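Long-range contacts in fructuronate-tagaturonate epimerase UxaE from Cohnella laeviribosi in complex with 1 glycerol (Cohnella laeviribosi, PDB 6IL9), which catalyses the epimerisation that interconverts fructuronate and tagaturonate, and carries a zinc ion bound in its TIM barrel: residues 120-125 with 366-371; 159-164 with 180-185; 267-272 with 298-303. All blocks are in the same frame, centred on the assembly; numbering follows the deposited sequence.

Contact 1 (120-125 with 366-371)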
ATOM      1  N   LEU A 120      -4.197  -4.931  -4.401  1.00 15.99           N
ATOM      2  CA  LEU A 120      -3.477  -4.452  -5.583  1.00 16.52           C
ATOM      3  C   LEU A 120      -3.628  -2.960  -5.791  1.00 20.27           C
ATOM      4  O   LEU A 120      -2.794  -2.349  -6.468  1.00 19.07           O
ATOM      5  CB  LEU A 120      -3.978  -5.155  -6.842  1.00 19.87           C
ATOM      6  CG  LEU A 120      -3.532  -6.556  -7.164  1.00 21.13           C
ATOM      7  CD1 LEU A 120      -4.274  -6.947  -8.428  1.00 23.89           C
ATOM      8  CD2 LEU A 120      -2.029  -6.578  -7.410  1.00 19.49           C
ATOM      9  N   ALA A 121      -4.707  -2.378  -5.278  1.00 16.91           N
ATOM     10  CA  ALA A 121      -4.968  -0.949  -5.356  1.00 17.45           C
ATOM     11  C   ALA A 121      -4.724  -0.382  -3.969  1.00 18.49           C
ATOM     12  O   ALA A 121      -5.513  -0.617  -3.050  1.00 21.85           O
ATOM     13  CB  ALA A 121      -6.400  -0.679  -5.823  1.00 14.70           C
ATOM     14  N   GLN A 122      -3.634   0.354  -3.807  1.00 16.27           N
ATOM     15  CA  GLN A 122      -3.315   0.907  -2.493  1.00 17.34           C
ATOM     16  C   GLN A 122      -2.469   2.147  -2.708  1.00 18.29           C
ATOM     17  O   GLN A 122      -1.339   2.031  -3.180  1.00 19.08           O
ATOM     18  CB  GLN A 122      -2.568  -0.119  -1.641  1.00 17.17           C
ATOM     19  CG  GLN A 122      -1.987   0.472  -0.366  1.00 16.68           C
ATOM     20  CD  GLN A 122      -0.684  -0.186   0.027  1.00 20.30           C
ATOM     21  OE1 GLN A 122      -0.670  -1.317   0.496  1.00 19.35           O
ATOM     22  NE2 GLN A 122       0.423   0.520  -0.168  1.00 17.25           N
ATOM     23  N   GLN A 123      -3.012   3.319  -2.379  1.00 17.42           N
ATOM     24  CA  GLN A 123      -2.249   4.562  -2.421  1.00 18.47           C
ATOM     25  C   GLN A 123      -2.757   5.465  -1.309  1.00 21.44           C
ATOM     26  O   GLN A 123      -3.939   5.423  -0.949  1.00 21.61           O
ATOM     27  CB  GLN A 123      -2.377   5.278  -3.777  1.00 18.61           C
ATOM     28  CG  GLN A 123      -1.534   4.679  -4.913  1.00 18.31           C
ATOM     29  CD  GLN A 123      -0.053   4.925  -4.716  1.00 17.90           C
ATOM     30  OE1 GLN A 123       0.476   5.962  -5.134  1.00 19.65           O
ATOM     31  NE2 GLN A 123       0.629   3.985  -4.064  1.00 18.74           N
ATOM     32  N   SER A 124      -1.852   6.268  -0.760  1.00 18.98           N
ATOM     33  CA  SER A 124      -2.203   7.247   0.260  1.00 22.98           C
ATOM     34  C   SER A 124      -2.649   8.553  -0.384  1.00 23.15           C
ATOM     35  O   SER A 124      -2.378   8.820  -1.556  1.00 19.68           O
ATOM     36  CB  SER A 124      -1.019   7.524   1.191  1.00 22.43           C
ATOM     37  OG  SER A 124       0.002   8.248   0.518  1.00 23.24           O
ATOM     38  N   ILE A 125      -3.330   9.375   0.423  1.00 26.06           N
ATOM     39  CA  ILE A 125      -3.746  10.704  -0.019  1.00 26.53           C
ATOM     40  C   ILE A 125      -2.535  11.524  -0.444  1.00 25.49           C
ATOM     41  O   ILE A 125      -2.566  12.228  -1.462  1.00 25.58           O
ATOM     42  CB  ILE A 125      -4.548  11.405   1.096  1.00 28.98           C
ATOM     43  CG1 ILE A 125      -5.880  10.696   1.320  1.00 31.07           C
ATOM     44  CG2 ILE A 125      -4.778  12.860   0.750  1.00 32.86           C
ATOM     45  CD1 ILE A 125      -6.814  10.779   0.129  1.00 28.73           C
ATOM     46  N   LYS A 366       2.420  -3.952   4.167  1.00 15.01           N
ATOM     47  CA  LYS A 366       2.217  -2.945   3.126  1.00 14.58           C
ATOM     48  C   LYS A 366       3.530  -2.569   2.455  1.00 15.67           C
ATOM     49  O   LYS A 366       4.557  -2.399   3.122  1.00 16.71           O
ATOM     50  CB  LYS A 366       1.567  -1.673   3.681  1.00 18.27           C
ATOM     51  CG  LYS A 366       0.157  -1.874   4.151  1.00 18.28           C
ATOM     52  CD  LYS A 366      -0.621  -0.559   4.146  1.00 17.04           C
ATOM     53  CE  LYS A 366      -1.954  -0.783   4.838  1.00 18.90           C
ATOM     54  NZ  LYS A 366      -2.799   0.440   4.814  1.00 20.32           N
ATOM     55  N   THR A 367       3.485  -2.465   1.128  1.00 14.34           N
ATOM     56  CA  THR A 367       4.557  -1.927   0.299  1.00 15.72           C
ATOM     57  C   THR A 367       3.975  -0.896  -0.656  1.00 16.04           C
ATOM     58  O   THR A 367       2.771  -0.895  -0.953  1.00 15.65           O
ATOM     59  CB  THR A 367       5.269  -3.009  -0.540  1.00 16.67           C
ATOM     60  OG1 THR A 367       4.433  -3.384  -1.646  1.00 18.24           O
ATOM     61  CG2 THR A 367       5.596  -4.237   0.298  1.00 16.22           C
ATOM     62  N   ALA A 368       4.851  -0.020  -1.156  1.00 16.79           N
ATOM     63  CA  ALA A 368       4.471   0.881  -2.242  1.00 16.79           C
ATOM     64  C   ALA A 368       5.716   1.400  -2.953  1.00 16.59           C
ATOM     65  O   ALA A 368       5.953   1.071  -4.120  1.00 16.83           O
ATOM     66  CB  ALA A 368       3.616   2.037  -1.714  1.00 19.14           C
ATOM     67  N   GLY A 369       6.537   2.181  -2.246  1.00 14.64           N
ATOM     68  CA  GLY A 369       7.672   2.822  -2.890  1.00 14.86           C
ATOM     69  C   GLY A 369       8.712   1.862  -3.438  1.00 16.53           C
ATOM     70  O   GLY A 369       9.426   2.193  -4.391  1.00 16.30           O
ATOM     71  N   THR A 370       8.822   0.665  -2.853  1.00 16.15           N
ATOM     72  CA  THR A 370       9.802  -0.291  -3.363  1.00 16.76           C
ATOM     73  C   THR A 370       9.483  -0.695  -4.795  1.00 18.67           C
ATOM     74  O   THR A 370      10.385  -1.041  -5.561  1.00 18.55           O
ATOM     75  CB  THR A 370       9.873  -1.529  -2.467  1.00 19.59           C
ATOM     76  OG1 THR A 370      11.167  -2.136  -2.579  1.00 17.97           O
ATOM     77  CG2 THR A 370       8.791  -2.562  -2.835  1.00 18.69           C
ATOM     78  N   ASN A 371       8.210  -0.625  -5.179  1.00 15.36           N
ATOM     79  CA  ASN A 371       7.821  -0.952  -6.544  1.00 15.14           C
ATOM     80  C   ASN A 371       8.209   0.161  -7.511  1.00 17.94           C
ATOM     81  O   ASN A 371       8.534  -0.108  -8.679  1.00 17.02           O
ATOM     82  CB  ASN A 371       6.318  -1.245  -6.553  1.00 17.78           C
ATOM     83  CG  ASN A 371       5.957  -2.355  -5.581  1.00 17.97           C
ATOM     84  OD1 ASN A 371       6.497  -3.458  -5.671  1.00 19.49           O
ATOM     85  ND2 ASN A 371       5.071  -2.068  -4.635  1.00 17.39           N
TER
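Gln122 reaches Thr367 and Lys366 because its CG stands anti to the backbone N (chi1 170°) and its chain then bends at chi2. The amide ends up beside the C-terminal end of strand 363-367. Gln122 NE2 donates to Thr367 O at 2.9 Å. The bond is bent, with 135° at the hydrogen, and NE2 stands above the carbonyl plane. The other branch, Gln122 OE1, lies against CB, CG and CD of the extended Lys366 chain, 3.7 Å from Lys366 CD. The two side chains cross obliquely. Ala368 points its CB at the same amide, 3.9 Å from Gln122 NE2. Gln123 folds back on its own strand. Its NE2 meets Gln122 O at 2.9 Å, in the carbonyl plane and on a lone pair. This leaves Gln123 NE2 4.3 Å from Ala368 CB.

Strands 117-124 and 363-367 flank strand 93-96 in the barrel, so the contact passes over an intervening strand; the backbone of Thr367 bonds to Gly95. Lys366 NZ goes further, to salt bridges with Asp158, Asp160 and Glu269. Ala368 N binds the phosphate of the phosphoserine at position 346. The chemistry is thus one bent amide-to-carbonyl bond and van der Waals contacts. Together they help to hold the Gln122 amide near a bound glycerol, beside the cluster of Lys366 with its carboxylate partners.

Contact 2 (159-164 with 180-185). With ZN (zinc ion), chain C.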
ATOM      1  N   GLY A 159      -7.890   2.248   0.842  1.00 17.79           N
ATOM      2  CA  GLY A 159      -7.759   3.679   1.008  1.00 17.97           C
ATOM      3  C   GLY A 159      -6.788   3.922   2.142  1.00 17.95           C
ATOM      4  O   GLY A 159      -7.166   3.881   3.313  1.00 18.84           O
ATOM      5  N   ASP A 160      -5.527   4.141   1.797  1.00 18.37           N
ATOM      6  CA  ASP A 160      -4.439   4.084   2.757  1.00 20.05           C
ATOM      7  C   ASP A 160      -4.262   5.434   3.437  1.00 22.83           C
ATOM      8  O   ASP A 160      -4.397   6.480   2.799  1.00 20.12           O
ATOM      9  CB  ASP A 160      -3.155   3.671   2.032  1.00 19.60           C
ATOM     10  CG  ASP A 160      -1.987   3.474   2.965  1.00 22.34           C
ATOM     11  OD1 ASP A 160      -2.205   3.188   4.162  1.00 20.46           O
ATOM     12  OD2 ASP A 160      -0.839   3.617   2.495  1.00 23.92           O
ATOM     13  N   HIS A 161      -3.978   5.404   4.741  1.00 21.56           N
ATOM     14  CA  HIS A 161      -3.633   6.606   5.507  1.00 20.36           C
ATOM     15  C   HIS A 161      -4.693   7.696   5.396  1.00 23.02           C
ATOM     16  O   HIS A 161      -4.372   8.874   5.209  1.00 23.25           O
ATOM     17  CB  HIS A 161      -2.292   7.174   5.059  1.00 24.63           C
ATOM     18  CG  HIS A 161      -1.130   6.631   5.811  1.00 33.19           C
ATOM     19  ND1 HIS A 161      -0.915   6.909   7.143  1.00 35.44           N
ATOM     20  CD2 HIS A 161      -0.108   5.838   5.416  1.00 38.90           C
ATOM     21  CE1 HIS A 161       0.181   6.294   7.543  1.00 39.73           C
ATOM     22  NE2 HIS A 161       0.698   5.651   6.510  1.00 40.23           N
ATOM     23  N   LEU A 162      -5.958   7.304   5.533  1.00 20.37           N
ATOM     24  CA  LEU A 162      -7.047   8.277   5.519  1.00 20.14           C
ATOM     25  C   LEU A 162      -7.166   8.975   6.870  1.00 21.88           C
ATOM     26  O   LEU A 162      -7.064   8.349   7.929  1.00 19.39           O
ATOM     27  CB  LEU A 162      -8.372   7.603   5.172  1.00 21.82           C
ATOM     28  CG  LEU A 162      -8.471   6.750   3.902  1.00 23.41           C
ATOM     29  CD1 LEU A 162      -9.828   6.077   3.846  1.00 25.40           C
ATOM     30  CD2 LEU A 162      -8.231   7.568   2.648  1.00 26.01           C
ATOM     31  N   LYS A 163      -7.397  10.288   6.823  1.00 22.81           N
ATOM     32  CA  LYS A 163      -7.502  11.138   8.004  1.00 24.91           C
ATOM     33  C   LYS A 163      -8.776  11.966   8.018  1.00 25.91           C
ATOM     34  O   LYS A 163      -9.339  12.202   9.088  1.00 24.05           O
ATOM     35  CB  LYS A 163      -6.291  12.099   8.090  1.00 26.79           C
ATOM     36  CG  LYS A 163      -4.940  11.418   8.272  1.00 30.86           C
ATOM     37  CD  LYS A 163      -3.804  12.446   8.311  1.00 38.59           C
ATOM     38  CE  LYS A 163      -2.479  11.830   7.847  1.00 43.15           C
ATOM     39  NZ  LYS A 163      -1.733  12.701   6.885  1.00 46.95           N
ATOM     40  N   LYS A 164      -9.234  12.420   6.858  1.00 22.86           N
ATOM     41  CA  LYS A 164     -10.345  13.356   6.775  1.00 24.94           C
ATOM     42  C   LYS A 164     -11.609  12.620   6.363  1.00 25.37           C
ATOM     43  O   LYS A 164     -11.567  11.718   5.521  1.00 24.63           O
ATOM     44  CB  LYS A 164     -10.035  14.472   5.773  1.00 24.91           C
ATOM     45  CG  LYS A 164      -8.795  15.265   6.101  1.00 30.96           C
ATOM     46  CD  LYS A 164      -8.791  16.601   5.368  1.00 40.70           C
ATOM     47  CE  LYS A 164      -7.888  17.615   6.062  1.00 46.24           C
ATOM     48  NZ  LYS A 164      -8.119  17.686   7.536  1.00 47.34           N
ATOM     49  N   THR A 180      -7.990   2.363   5.731  1.00 15.80           N
ATOM     50  CA  THR A 180      -6.946   2.557   6.727  1.00 16.47           C
ATOM     51  C   THR A 180      -7.149   3.900   7.410  1.00 19.38           C
ATOM     52  O   THR A 180      -7.036   4.944   6.764  1.00 17.90           O
ATOM     53  CB  THR A 180      -5.562   2.506   6.074  1.00 16.92           C
ATOM     54  OG1 THR A 180      -5.364   1.201   5.512  1.00 18.13           O
ATOM     55  CG2 THR A 180      -4.461   2.804   7.084  1.00 19.40           C
ATOM     56  N   LEU A 181      -7.433   3.875   8.705  1.00 16.68           N
ATOM     57  CA  LEU A 181      -7.657   5.096   9.478  1.00 17.89           C
ATOM     58  C   LEU A 181      -6.362   5.497  10.169  1.00 21.68           C
ATOM     59  O   LEU A 181      -5.929   4.849  11.132  1.00 20.19           O
ATOM     60  CB  LEU A 181      -8.775   4.912  10.506  1.00 14.56           C
ATOM     61  CG  LEU A 181      -9.161   6.217  11.222  1.00 18.57           C
ATOM     62  CD1 LEU A 181      -9.746   7.182  10.209  1.00 19.62           C
ATOM     63  CD2 LEU A 181     -10.162   5.945  12.344  1.00 17.11           C
ATOM     64  N   ASP A 182      -5.760   6.579   9.689  1.00 19.23           N
ATOM     65  CA  ASP A 182      -4.596   7.177  10.323  1.00 21.60           C
ATOM     66  C   ASP A 182      -5.054   7.947  11.553  1.00 25.59           C
ATOM     67  O   ASP A 182      -5.761   8.957  11.432  1.00 24.03           O
ATOM     68  CB  ASP A 182      -3.894   8.082   9.311  1.00 26.58           C
ATOM     69  CG  ASP A 182      -2.534   8.561   9.780  1.00 32.84           C
ATOM     70  OD1 ASP A 182      -2.306   8.652  11.007  1.00 28.96           O
ATOM     71  OD2 ASP A 182      -1.686   8.846   8.899  1.00 33.06           O
ATOM     72  N   CYS A 183      -4.650   7.476  12.739  1.00 21.20           N
ATOM     73  CA  CYS A 183      -5.013   8.100  14.008  1.00 25.51           C
ATOM     74  C   CYS A 183      -3.834   8.829  14.647  1.00 30.57           C
ATOM     75  O   CYS A 183      -3.867   9.128  15.844  1.00 30.52           O
ATOM     76  CB  CYS A 183      -5.580   7.054  14.970  1.00 22.74           C
ATOM     77  SG  CYS A 183      -7.043   6.228  14.314  1.00 22.75           S
ATOM     78  N   SER A 184      -2.793   9.121  13.862  1.00 29.90           N
ATOM     79  CA  SER A 184      -1.591   9.738  14.414  1.00 33.61           C
ATOM     80  C   SER A 184      -1.857  11.145  14.936  1.00 34.51           C
ATOM     81  O   SER A 184      -1.242  11.563  15.922  1.00 39.13           O
ATOM     82  CB  SER A 184      -0.482   9.763  13.357  1.00 38.15           C
ATOM     83  OG  SER A 184      -0.797  10.651  12.294  1.00 39.26           O
ATOM     84  N   GLU A 185      -2.766  11.888  14.304  1.00 35.57           N
ATOM     85  CA  GLU A 185      -3.007  13.262  14.735  1.00 41.08           C
ATOM     86  C   GLU A 185      -3.775  13.339  16.049  1.00 41.71           C
ATOM     87  O   GLU A 185      -3.739  14.382  16.719  1.00 38.48           O
ATOM     88  CB  GLU A 185      -3.752  14.029  13.644  1.00 41.24           C
ATOM     89  CG  GLU A 185      -2.944  14.164  12.365  1.00 47.13           C
ATOM     90  CD  GLU A 185      -3.340  15.367  11.536  1.00 52.41           C
ATOM     91  OE1 GLU A 185      -2.775  15.524  10.432  1.00 53.92           O
ATOM     92  OE2 GLU A 185      -4.211  16.149  11.984  1.00 55.95           O
TER
HETATM   93 ZN    ZN C 502       1.680   3.831   7.670  0.53 28.02          ZN
HETATM   94  O   HOH W   1       3.481   4.160   6.277  1.00 21.91           O
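The imidazole of His161 and the carboxylate of Asp182 are turned 54° from each other. Asp182 comes to the edge of the ring, where His161 ND1 donates to Asp182 OD2 at 2.7 Å. The donor lies above the carboxylate plane, 49° out of it. His161 NE2 binds zinc at 2.4 Å, with the metal well out of the ring plane; Asp273, His343 and a water complete the recorded ligands. Asp182 is a second-shell residue and probably helps to orient the histidine. Its other oxygen, OD1, accepts from Ser184 N at 2.9 Å, an Asx turn, and also from Ser184 OG. Lys163 lies alongside Asp182, with CE 3.3 Å from Asp182 OD2, but its NZ stays beyond salt-bridge distance.

The backbones pair as parallel strands. Leu162 N meets Thr180 O at 2.9 Å, and Asp182 N meets Leu162 O at 2.8 Å. At the corner between, His161 N is buried without a partner, 3.5 Å from Thr180 CG2. Asp160 OD1 forms a salt bridge with Lys366, and Thr180 OG1 is hydrogen-bonded to Asp158.

The contact closes the beta-alpha-beta unit of strands 156-162 and 178-182. Leu162 and Leu181 pack on the connecting helix 165-173, Leu181 also on helix 234-259, and strand 267-271 lies beyond strand 178-182.

Contact 3 (267-272 with 298-303)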
ATOM      1  N   ASP A 267     -12.904  -3.950   5.206  1.00 17.43           N
ATOM      2  CA  ASP A 267     -11.828  -4.303   6.124  1.00 16.46           C
ATOM      3  C   ASP A 267     -11.267  -3.012   6.696  1.00 17.44           C
ATOM      4  O   ASP A 267     -10.727  -2.188   5.953  1.00 18.78           O
ATOM      5  CB  ASP A 267     -10.749  -5.110   5.403  1.00 19.45           C
ATOM      6  CG  ASP A 267     -11.224  -6.494   5.001  1.00 20.16           C
ATOM      7  OD1 ASP A 267     -12.087  -7.077   5.703  1.00 19.95           O
ATOM      8  OD2 ASP A 267     -10.727  -6.997   3.980  1.00 23.21           O
ATOM      9  N   PHE A 268     -11.401  -2.842   8.009  1.00 16.81           N
ATOM     10  CA  PHE A 268     -11.088  -1.595   8.700  1.00 16.36           C
ATOM     11  C   PHE A 268      -9.738  -1.755   9.380  1.00 16.53           C
ATOM     12  O   PHE A 268      -9.602  -2.560  10.303  1.00 17.19           O
ATOM     13  CB  PHE A 268     -12.204  -1.309   9.706  1.00 15.45           C
ATOM     14  CG  PHE A 268     -12.079  -0.005  10.451  1.00 17.86           C
ATOM     15  CD1 PHE A 268     -11.801   1.180   9.792  1.00 20.50           C
ATOM     16  CD2 PHE A 268     -12.313   0.026  11.828  1.00 19.23           C
ATOM     17  CE1 PHE A 268     -11.719   2.388  10.501  1.00 21.20           C
ATOM     18  CE2 PHE A 268     -12.239   1.226  12.544  1.00 24.96           C
ATOM     19  CZ  PHE A 268     -11.940   2.407  11.875  1.00 19.84           C
ATOM     20  N   GLU A 269      -8.726  -1.010   8.914  1.00 15.50           N
ATOM     21  CA  GLU A 269      -7.401  -1.037   9.522  1.00 17.16           C
ATOM     22  C   GLU A 269      -7.215   0.205  10.374  1.00 16.96           C
ATOM     23  O   GLU A 269      -7.518   1.315   9.930  1.00 17.13           O
ATOM     24  CB  GLU A 269      -6.290  -1.098   8.466  1.00 15.36           C
ATOM     25  CG  GLU A 269      -4.917  -0.849   9.085  1.00 18.17           C
ATOM     26  CD  GLU A 269      -3.761  -1.238   8.189  1.00 20.03           C
ATOM     27  OE1 GLU A 269      -3.074  -0.322   7.695  1.00 24.90           O
ATOM     28  OE2 GLU A 269      -3.518  -2.453   7.995  1.00 19.90           O
ATOM     29  N   ILE A 270      -6.733   0.022  11.597  1.00 16.02           N
ATOM     30  CA  ILE A 270      -6.416   1.141  12.474  1.00 16.07           C
ATOM     31  C   ILE A 270      -4.908   1.343  12.432  1.00 19.02           C
ATOM     32  O   ILE A 270      -4.139   0.419  12.715  1.00 19.96           O
ATOM     33  CB  ILE A 270      -6.921   0.896  13.901  1.00 18.11           C
ATOM     34  CG1 ILE A 270      -8.452   0.898  13.889  1.00 22.13           C
ATOM     35  CG2 ILE A 270      -6.386   1.981  14.830  1.00 20.62           C
ATOM     36  CD1 ILE A 270      -9.064   0.125  15.014  1.00 24.70           C
ATOM     37  N   SER A 271      -4.485   2.549  12.073  1.00 20.93           N
ATOM     38  CA  SER A 271      -3.072   2.844  11.873  1.00 23.44           C
ATOM     39  C   SER A 271      -2.620   3.849  12.919  1.00 27.55           C
ATOM     40  O   SER A 271      -3.194   4.939  13.040  1.00 27.91           O
ATOM     41  CB  SER A 271      -2.825   3.352  10.451  1.00 22.59           C
ATOM     42  OG  SER A 271      -1.692   4.200  10.377  1.00 34.09           O
ATOM     43  N   ILE A 272      -1.611   3.467  13.696  1.00 25.53           N
ATOM     44  CA  ILE A 272      -0.957   4.387  14.616  1.00 32.14           C
ATOM     45  C   ILE A 272       0.550   4.213  14.450  1.00 28.52           C
ATOM     46  O   ILE A 272       1.310   4.355  15.412  1.00 34.22           O
ATOM     47  CB  ILE A 272      -1.410   4.151  16.071  1.00 25.12           C
ATOM     48  CG1 ILE A 272      -1.235   2.683  16.468  1.00 28.21           C
ATOM     49  CG2 ILE A 272      -2.867   4.574  16.261  1.00 31.45           C
ATOM     50  CD1 ILE A 272      -1.680   2.375  17.859  1.00 25.33           C
ATOM     51  N   ILE A 298     -12.542  -4.910  13.650  1.00 16.44           N
ATOM     52  CA  ILE A 298     -11.194  -4.529  13.233  1.00 17.05           C
ATOM     53  C   ILE A 298     -10.640  -5.601  12.305  1.00 16.60           C
ATOM     54  O   ILE A 298     -10.658  -6.787  12.649  1.00 17.07           O
ATOM     55  CB  ILE A 298     -10.281  -4.349  14.458  1.00 19.11           C
ATOM     56  CG1 ILE A 298     -10.930  -3.377  15.459  1.00 21.20           C
ATOM     57  CG2 ILE A 298      -8.886  -3.911  14.034  1.00 21.59           C
ATOM     58  CD1 ILE A 298     -10.196  -3.285  16.797  1.00 23.75           C
ATOM     59  N   PHE A 299     -10.119  -5.185  11.140  1.00 15.03           N
ATOM     60  CA  PHE A 299      -9.382  -6.089  10.260  1.00 16.46           C
ATOM     61  C   PHE A 299      -7.936  -6.204  10.714  1.00 15.78           C
ATOM     62  O   PHE A 299      -7.398  -7.312  10.851  1.00 13.47           O
ATOM     63  CB  PHE A 299      -9.479  -5.580   8.809  1.00 17.10           C
ATOM     64  CG  PHE A 299      -8.485  -6.191   7.838  1.00 16.13           C
ATOM     65  CD1 PHE A 299      -8.770  -7.383   7.179  1.00 20.69           C
ATOM     66  CD2 PHE A 299      -7.306  -5.519   7.521  1.00 18.92           C
ATOM     67  CE1 PHE A 299      -7.869  -7.912   6.242  1.00 16.66           C
ATOM     68  CE2 PHE A 299      -6.403  -6.048   6.612  1.00 19.63           C
ATOM     69  CZ  PHE A 299      -6.685  -7.242   5.969  1.00 18.12           C
ATOM     70  N   SER A 300      -7.306  -5.066  11.006  1.00 13.77           N
ATOM     71  CA  SER A 300      -5.898  -5.074  11.366  1.00 15.78           C
ATOM     72  C   SER A 300      -5.572  -3.852  12.207  1.00 16.72           C
ATOM     73  O   SER A 300      -6.303  -2.855  12.208  1.00 15.13           O
ATOM     74  CB  SER A 300      -5.011  -5.121  10.114  1.00 15.34           C
ATOM     75  OG  SER A 300      -5.189  -3.933   9.367  1.00 19.19           O
ATOM     76  N   MET A 301      -4.469  -3.961  12.943  1.00 16.29           N
ATOM     77  CA  MET A 301      -3.913  -2.881  13.746  1.00 16.75           C
ATOM     78  C   MET A 301      -2.469  -2.693  13.322  1.00 17.38           C
ATOM     79  O   MET A 301      -1.718  -3.668  13.247  1.00 16.43           O
ATOM     80  CB  MET A 301      -3.979  -3.217  15.237  1.00 20.03           C
ATOM     81  CG  MET A 301      -3.401  -2.155  16.142  1.00 27.04           C
ATOM     82  SD  MET A 301      -4.707  -1.052  16.714  1.00 31.39           S
ATOM     83  CE  MET A 301      -5.832  -2.285  17.490  1.00 10.76           C
ATOM     84  N   ALA A 302      -2.088  -1.452  13.036  1.00 20.44           N
ATOM     85  CA  ALA A 302      -0.713  -1.161  12.636  1.00 22.67           C
ATOM     86  C   ALA A 302      -0.057  -0.367  13.750  1.00 25.06           C
ATOM     87  O   ALA A 302      -0.206   0.860  13.804  1.00 24.43           O
ATOM     88  CB  ALA A 302      -0.670  -0.374  11.322  1.00 21.87           C
ATOM     89  N   PRO A 303       0.638  -1.010  14.681  1.00 21.76           N
ATOM     90  CA  PRO A 303       1.324  -0.259  15.731  1.00 24.31           C
ATOM     91  C   PRO A 303       2.624   0.328  15.202  1.00 24.28           C
ATOM     92  O   PRO A 303       3.068   0.034  14.095  1.00 23.27           O
ATOM     93  CB  PRO A 303       1.580  -1.305  16.813  1.00 26.31           C
ATOM     94  CG  PRO A 303       1.684  -2.595  16.049  1.00 26.61           C
ATOM     95  CD  PRO A 303       0.814  -2.467  14.837  1.00 23.11           C
TER
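Two neighbouring parallel strands of the TIM barrel, 267-271 and 300-302, pair here as the ends of a beta-alpha-beta unit. Their axes approach to 4.7 Å, with an angle of 20° between their directions. Ile270 sits at the centre of the pairing: its N meets Ser300 O at 3.0 Å, and its O accepts from Ala302 N at 2.8 Å. Ile272 N continues the pattern to Ala302 O. At the start, Phe268 O takes Phe299 N and, weakly, Ser300 N.

On the barrel-interior face, Glu269 and Ser300 meet. Ser300 OG donates to Glu269 OE2 at 2.6 Å, on the anti lone pair, away from the other oxygen. Ser341 OG also bonds to OE2, while Glu269 OE1 serves His343 and Lys366. With partners on both oxygens the carboxylate is held in a definite rotation. Because His343 binds zinc, Glu269 belongs to the second shell of the metal site.

Phe299 has CG anti to its backbone N (chi1 165°), and its ring lies against Asp267. Asp267 CB sits over the ring face as a CH-pi contact, 3.9 Å from the centroid of Phe299. The carboxylate is only 19° from the ring plane, with Asp267 CG 3.4 Å from Phe299 CD1. The oxygens of Asp267 bond to Phe87 N and Gly88 N.

The outer face is apolar. Ile270 CD1 touches Ile298 CG1 at 4.0 Å, and Ile270 CG2 touches Met301 SD at 3.9 Å. Helix 281-293 lies against this face, meeting Ile270, Ile298 and Met301. Strand 178-182 pairs beside 267-271, and strand 339-342 follows 300-302.

Overall arrangement
All three contacts belong to one closed parallel barrel and are largely buried. Contact 2 alone has an exposed fringe, at Glu185. Contacts 2 and 3 each join consecutive strands through backbone bonds, and they are adjacent: Leu181 of contact 2 bonds to Glu269 and Ser271 of contact 3. Contact 1 differs. It links strands that are not neighbours, through a side-chain-to-backbone bond and side-chain contacts, and lies closest to the chain centre. Along the chain it encloses the other two. Lys366 of contact 1 reaches carboxylates of both other contacts. Metal ligation is found in contact 2; apolar packing is most developed in contact 3.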